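Local coordinates for transcriptional regulator I2 (Pseudomonas fluorescens A506, PDB 4MO7), which is a TetR-family protein, probably a DNA-binding transcriptional regulator, that also acts as a superantigen associated with Crohn's disease, at residues R147-G159 / V171-S183. Sequence-based numbering, arbitrary orientation.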
loop_
_atom_site.group_PDB
_atom_site.type_symbol
_atom_site.label_atom_id
_atom_site.label_comp_id
_atom_site.label_asym_id
_atom_site.label_seq_id
_atom_site.Cartn_x
_atom_site.Cartn_y
_atom_site.Cartn_z
ATOM N N ARG A 147 -12.878 11.730 -7.158
ATOM C CA ARG A 147 -12.502 10.742 -6.122
ATOM C C ARG A 147 -13.286 11.046 -4.836
ATOM O O ARG A 147 -13.672 10.132 -4.128
ATOM C CB ARG A 147 -11.015 10.841 -5.816
ATOM C CG ARG A 147 -10.613 10.097 -4.577
ATOM C CD ARG A 147 -10.657 8.628 -4.823
ATOM N NE ARG A 147 -9.691 7.966 -3.962
ATOM C CZ ARG A 147 -9.740 6.680 -3.658
ATOM N NH1 ARG A 147 -10.718 5.932 -4.149
ATOM N NH2 ARG A 147 -8.816 6.143 -2.867
ATOM N N ASP A 148 -13.529 12.326 -4.555
ATOM C CA ASP A 148 -14.278 12.701 -3.347
ATOM C C ASP A 148 -15.653 12.071 -3.378
ATOM O O ASP A 148 -16.107 11.520 -2.353
ATOM C CB ASP A 148 -14.424 14.236 -3.237
ATOM C CG ASP A 148 -15.016 14.680 -1.917
ATOM O OD1 ASP A 148 -14.777 14.017 -0.891
ATOM O OD2 ASP A 148 -15.695 15.732 -1.889
ATOM N N VAL A 149 -16.324 12.159 -4.525
ATOM C CA VAL A 149 -17.696 11.602 -4.681
ATOM C C VAL A 149 -17.672 10.085 -4.500
ATOM O O VAL A 149 -18.569 9.485 -3.841
ATOM C CB VAL A 149 -18.268 11.964 -6.038
ATOM C CG1 VAL A 149 -19.535 11.222 -6.286
ATOM C CG2 VAL A 149 -18.494 13.508 -6.091
ATOM N N TYR A 150 -16.635 9.458 -5.066
ATOM C CA TYR A 150 -16.445 8.001 -4.932
ATOM C C TYR A 150 -16.327 7.656 -3.477
ATOM O O TYR A 150 -16.955 6.722 -2.999
ATOM C CB TYR A 150 -15.159 7.628 -5.673
ATOM C CG TYR A 150 -14.717 6.168 -5.568
ATOM C CD1 TYR A 150 -13.914 5.730 -4.519
ATOM C CD2 TYR A 150 -15.031 5.284 -6.589
ATOM C CE1 TYR A 150 -13.452 4.369 -4.478
ATOM C CE2 TYR A 150 -14.572 3.964 -6.560
ATOM C CZ TYR A 150 -13.833 3.522 -5.494
ATOM O OH TYR A 150 -13.455 2.197 -5.505
ATOM N N GLU A 151 -15.551 8.439 -2.744
ATOM C CA GLU A 151 -15.368 8.131 -1.331
ATOM C C GLU A 151 -16.627 8.335 -0.543
ATOM O O GLU A 151 -16.841 7.658 0.459
ATOM C CB GLU A 151 -14.205 8.886 -0.680
ATOM C CG GLU A 151 -12.808 8.506 -1.197
ATOM C CD GLU A 151 -12.433 7.072 -0.811
ATOM O OE1 GLU A 151 -12.782 6.663 0.327
ATOM O OE2 GLU A 151 -11.850 6.391 -1.697
ATOM N N GLN A 152 -17.436 9.336 -0.923
ATOM C CA GLN A 152 -18.673 9.562 -0.204
ATOM C C GLN A 152 -19.635 8.380 -0.350
ATOM O O GLN A 152 -20.372 8.078 0.565
ATOM C CB GLN A 152 -19.338 10.898 -0.671
ATOM C CG GLN A 152 -18.430 12.073 -0.284
ATOM C CD GLN A 152 -19.152 13.404 -0.390
ATOM O OE1 GLN A 152 -20.096 13.511 -1.177
ATOM N NE2 GLN A 152 -18.737 14.416 0.414
ATOM N N ILE A 153 -19.583 7.665 -1.460
ATOM C CA ILE A 153 -20.427 6.445 -1.592
ATOM C C ILE A 153 -19.983 5.381 -0.560
ATOM O O ILE A 153 -20.819 4.791 0.165
ATOM C CB ILE A 153 -20.305 5.848 -2.995
ATOM C CG1 ILE A 153 -20.978 6.749 -4.047
ATOM C CG2 ILE A 153 -21.004 4.489 -3.050
ATOM C CD1 ILE A 153 -20.654 6.175 -5.426
ATOM N N TRP A 154 -18.672 5.189 -0.447
ATOM C CA TRP A 154 -18.127 4.309 0.598
ATOM C C TRP A 154 -18.537 4.733 1.987
ATOM O O TRP A 154 -18.990 3.897 2.831
ATOM C CB TRP A 154 -16.623 4.252 0.575
ATOM C CG TRP A 154 -16.042 3.321 -0.410
ATOM C CD1 TRP A 154 -15.615 3.573 -1.694
ATOM C CD2 TRP A 154 -15.834 1.932 -0.174
ATOM N NE1 TRP A 154 -15.123 2.410 -2.277
ATOM C CE2 TRP A 154 -15.249 1.381 -1.350
ATOM C CE3 TRP A 154 -16.109 1.096 0.921
ATOM C CZ2 TRP A 154 -14.906 0.022 -1.449
ATOM C CZ3 TRP A 154 -15.740 -0.243 0.829
ATOM C CH2 TRP A 154 -15.156 -0.760 -0.362
ATOM N N LEU A 155 -18.452 6.036 2.247
ATOM C CA LEU A 155 -18.806 6.490 3.582
ATOM C C LEU A 155 -20.308 6.318 3.840
ATOM O O LEU A 155 -20.708 5.976 4.929
ATOM C CB LEU A 155 -18.392 7.959 3.830
ATOM C CG LEU A 155 -16.882 8.161 3.691
ATOM C CD1 LEU A 155 -16.498 9.687 3.710
ATOM C CD2 LEU A 155 -16.109 7.395 4.794
ATOM N N GLN A 156 -21.151 6.566 2.853
ATOM C CA GLN A 156 -22.603 6.288 3.020
ATOM C C GLN A 156 -22.882 4.837 3.407
ATOM O O GLN A 156 -23.553 4.578 4.404
ATOM C CB GLN A 156 -23.345 6.636 1.728
ATOM C CG GLN A 156 -24.829 6.223 1.644
ATOM C CD GLN A 156 -25.696 7.002 2.627
ATOM O OE1 GLN A 156 -25.385 8.165 2.992
ATOM N NE2 GLN A 156 -26.790 6.365 3.085
ATOM N N VAL A 157 -22.329 3.921 2.632
ATOM C CA VAL A 157 -22.551 2.488 2.827
ATOM C C VAL A 157 -21.930 1.977 4.121
ATOM O O VAL A 157 -22.577 1.206 4.854
ATOM C CB VAL A 157 -22.017 1.747 1.626
ATOM C CG1 VAL A 157 -21.932 0.169 1.833
ATOM C CG2 VAL A 157 -22.884 2.078 0.418
ATOM N N LEU A 158 -20.699 2.390 4.436
ATOM C CA LEU A 158 -20.130 1.992 5.712
ATOM C C LEU A 158 -20.900 2.655 6.878
ATOM O O LEU A 158 -21.074 2.036 7.930
ATOM C CB LEU A 158 -18.646 2.312 5.798
ATOM C CG LEU A 158 -17.752 1.614 4.788
ATOM C CD1 LEU A 158 -16.318 2.199 4.808
ATOM C CD2 LEU A 158 -17.677 0.103 5.122
ATOM N N GLY A 159 -21.401 3.888 6.687
ATOM C CA GLY A 159 -22.187 4.542 7.717
ATOM C C GLY A 159 -23.463 3.764 7.968
ATOM O O GLY A 159 -23.886 3.625 9.134
ATOM N N VAL A 171 -15.982 4.902 11.283
ATOM C CA VAL A 171 -16.298 4.646 9.884
ATOM C C VAL A 171 -15.194 5.166 8.969
ATOM O O VAL A 171 -14.847 4.508 7.978
ATOM C CB VAL A 171 -17.619 5.302 9.490
ATOM C CG1 VAL A 171 -17.760 5.286 7.976
ATOM C CG2 VAL A 171 -18.790 4.542 10.124
ATOM N N PHE A 172 -14.649 6.359 9.257
ATOM C CA PHE A 172 -13.683 6.923 8.357
ATOM C C PHE A 172 -12.405 6.128 8.431
ATOM O O PHE A 172 -11.762 5.933 7.399
ATOM C CB PHE A 172 -13.335 8.340 8.777
ATOM C CG PHE A 172 -14.549 9.240 8.819
ATOM C CD1 PHE A 172 -14.999 9.805 7.649
ATOM C CD2 PHE A 172 -15.247 9.450 10.014
ATOM C CE1 PHE A 172 -16.128 10.625 7.640
ATOM C CE2 PHE A 172 -16.388 10.274 10.021
ATOM C CZ PHE A 172 -16.837 10.822 8.835
ATOM N N ILE A 173 -12.050 5.683 9.632
ATOM C CA ILE A 173 -10.769 4.960 9.817
ATOM C C ILE A 173 -10.944 3.551 9.215
ATOM O O ILE A 173 -10.023 3.023 8.567
ATOM C CB ILE A 173 -10.306 4.906 11.295
ATOM C CG1 ILE A 173 -9.993 6.344 11.816
ATOM C CG2 ILE A 173 -9.044 3.962 11.431
ATOM C CD1 ILE A 173 -9.475 7.306 10.798
ATOM N N THR A 174 -12.132 2.980 9.372
ATOM C CA THR A 174 -12.420 1.668 8.763
ATOM C C THR A 174 -12.194 1.795 7.253
ATOM O O THR A 174 -11.578 0.916 6.605
ATOM C CB THR A 174 -13.842 1.207 9.040
ATOM O OG1 THR A 174 -13.970 0.968 10.440
ATOM C CG2 THR A 174 -14.138 -0.100 8.306
ATOM N N ARG A 175 -12.648 2.911 6.663
ATOM C CA ARG A 175 -12.429 3.044 5.213
ATOM C C ARG A 175 -10.931 3.191 4.858
ATOM O O ARG A 175 -10.452 2.559 3.892
ATOM C CB ARG A 175 -13.242 4.233 4.666
ATOM C CG ARG A 175 -12.927 4.614 3.196
ATOM C CD ARG A 175 -13.222 3.404 2.228
ATOM N NE ARG A 175 -12.752 3.831 0.874
ATOM C CZ ARG A 175 -12.388 3.005 -0.107
ATOM N NH1 ARG A 175 -12.387 1.672 0.090
ATOM N NH2 ARG A 175 -11.911 3.515 -1.234
ATOM N N ARG A 176 -10.176 3.969 5.658
ATOM C CA ARG A 176 -8.733 4.113 5.422
ATOM C C ARG A 176 -8.027 2.730 5.491
ATOM O O ARG A 176 -7.150 2.459 4.693
ATOM C CB ARG A 176 -8.112 4.972 6.484
ATOM C CG ARG A 176 -8.713 6.387 6.622
ATOM C CD ARG A 176 -8.207 7.215 5.532
ATOM N NE ARG A 176 -8.418 8.640 5.854
ATOM C CZ ARG A 176 -7.902 9.620 5.122
ATOM N NH1 ARG A 176 -8.112 10.895 5.435
ATOM N NH2 ARG A 176 -7.173 9.309 4.067
ATOM N N PHE A 177 -8.410 1.882 6.439
ATOM C CA PHE A 177 -7.735 0.558 6.575
ATOM C C PHE A 177 -8.146 -0.294 5.390
ATOM O O PHE A 177 -7.336 -1.005 4.802
ATOM C CB PHE A 177 -8.246 -0.157 7.854
ATOM C CG PHE A 177 -7.625 0.342 9.182
ATOM C CD1 PHE A 177 -6.351 0.855 9.262
ATOM C CD2 PHE A 177 -8.380 0.268 10.348
ATOM C CE1 PHE A 177 -5.797 1.310 10.530
ATOM C CE2 PHE A 177 -7.878 0.673 11.592
ATOM C CZ PHE A 177 -6.608 1.218 11.691
ATOM N N LEU A 178 -9.424 -0.279 5.035
ATOM C CA LEU A 178 -9.892 -1.083 3.897
ATOM C C LEU A 178 -9.277 -0.644 2.565
ATOM O O LEU A 178 -8.897 -1.478 1.702
ATOM C CB LEU A 178 -11.452 -1.058 3.846
ATOM C CG LEU A 178 -12.174 -2.069 2.974
ATOM C CD1 LEU A 178 -11.836 -3.534 3.355
ATOM C CD2 LEU A 178 -13.689 -1.795 3.064
ATOM N N THR A 179 -9.054 0.667 2.431
ATOM C CA THR A 179 -8.371 1.197 1.232
ATOM C C THR A 179 -7.005 0.525 1.099
ATOM O O THR A 179 -6.645 0.039 0.021
ATOM C CB THR A 179 -8.219 2.726 1.285
ATOM O OG1 THR A 179 -9.536 3.310 1.324
ATOM C CG2 THR A 179 -7.603 3.175 0.004
ATOM N N GLY A 180 -6.255 0.497 2.198
ATOM C CA GLY A 180 -4.911 -0.081 2.183
ATOM C C GLY A 180 -4.944 -1.589 2.001
ATOM O O GLY A 180 -4.079 -2.181 1.303
ATOM N N ALA A 181 -5.908 -2.240 2.647
ATOM C CA ALA A 181 -5.968 -3.715 2.563
ATOM C C ALA A 181 -6.288 -4.152 1.160
ATOM O O ALA A 181 -5.729 -5.137 0.677
ATOM C CB ALA A 181 -7.043 -4.264 3.565
ATOM N N LEU A 182 -7.214 -3.450 0.501
ATOM C CA LEU A 182 -7.592 -3.833 -0.886
ATOM C C LEU A 182 -6.501 -3.475 -1.887
ATOM O O LEU A 182 -6.188 -4.287 -2.791
ATOM C CB LEU A 182 -8.941 -3.161 -1.306
ATOM C CG LEU A 182 -10.134 -3.593 -0.436
ATOM C CD1 LEU A 182 -11.496 -3.110 -0.989
ATOM C CD2 LEU A 182 -10.267 -5.153 -0.334
ATOM N N SER A 183 -5.899 -2.296 -1.723
ATOM C CA SER A 183 -4.869 -1.848 -2.673
ATOM C C SER A 183 -3.673 -2.809 -2.681
ATOM O O SER A 183 -3.090 -3.125 -3.725
ATOM C CB SER A 183 -4.396 -0.446 -2.306
ATOM O OG SER A 183 -3.434 -0.040 -3.246
#
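Arg175 reaches across from helix 171-183 as a knob among Glu151, Trp154, Leu155 and Leu158 of helix 137-163. Its guanidinium lies flat on one face of the Trp154 indole, planes 10° apart, with Arg175 CZ 3.4 Å from the centroid of the five-membered ring: a cation-pi stack. Thr179 OG1 sits over the opposite face. In the guanidinium plane, Arg175 NE gives a nearly straight, salt-bridging hydrogen bond to the syn lone pair of Glu151 OE1 (2.9 Å). CG anti to the backbone N (chi1 171°) and a bend at chi2 bring the guanidinium to both partners. Arg175 CB meets Leu158 CD1 at 3.7 Å. On the buried side Leu178 CD2 presses on Trp154 CZ3 (3.4 Å), and helix 102-110 also packs against this indole. A looser contact lies toward solvent, where Leu155 CD2 touches Phe172 CD1 at 3.9 Å. Within the TetR-like C-terminal domain, the axes of segments 147-159 and 171-183 approach to 9.8 Å, at 120° between their N-to-C directions. Partly exposed Arg147 lies beside Glu151, while Glu113 salt-bridges Arg175 NH2 and hydrogen-bonds Tyr150 OH; two carboxylates thus probably balance two arginines, and stack and bonds fix the Arg175 guanidinium's rotation.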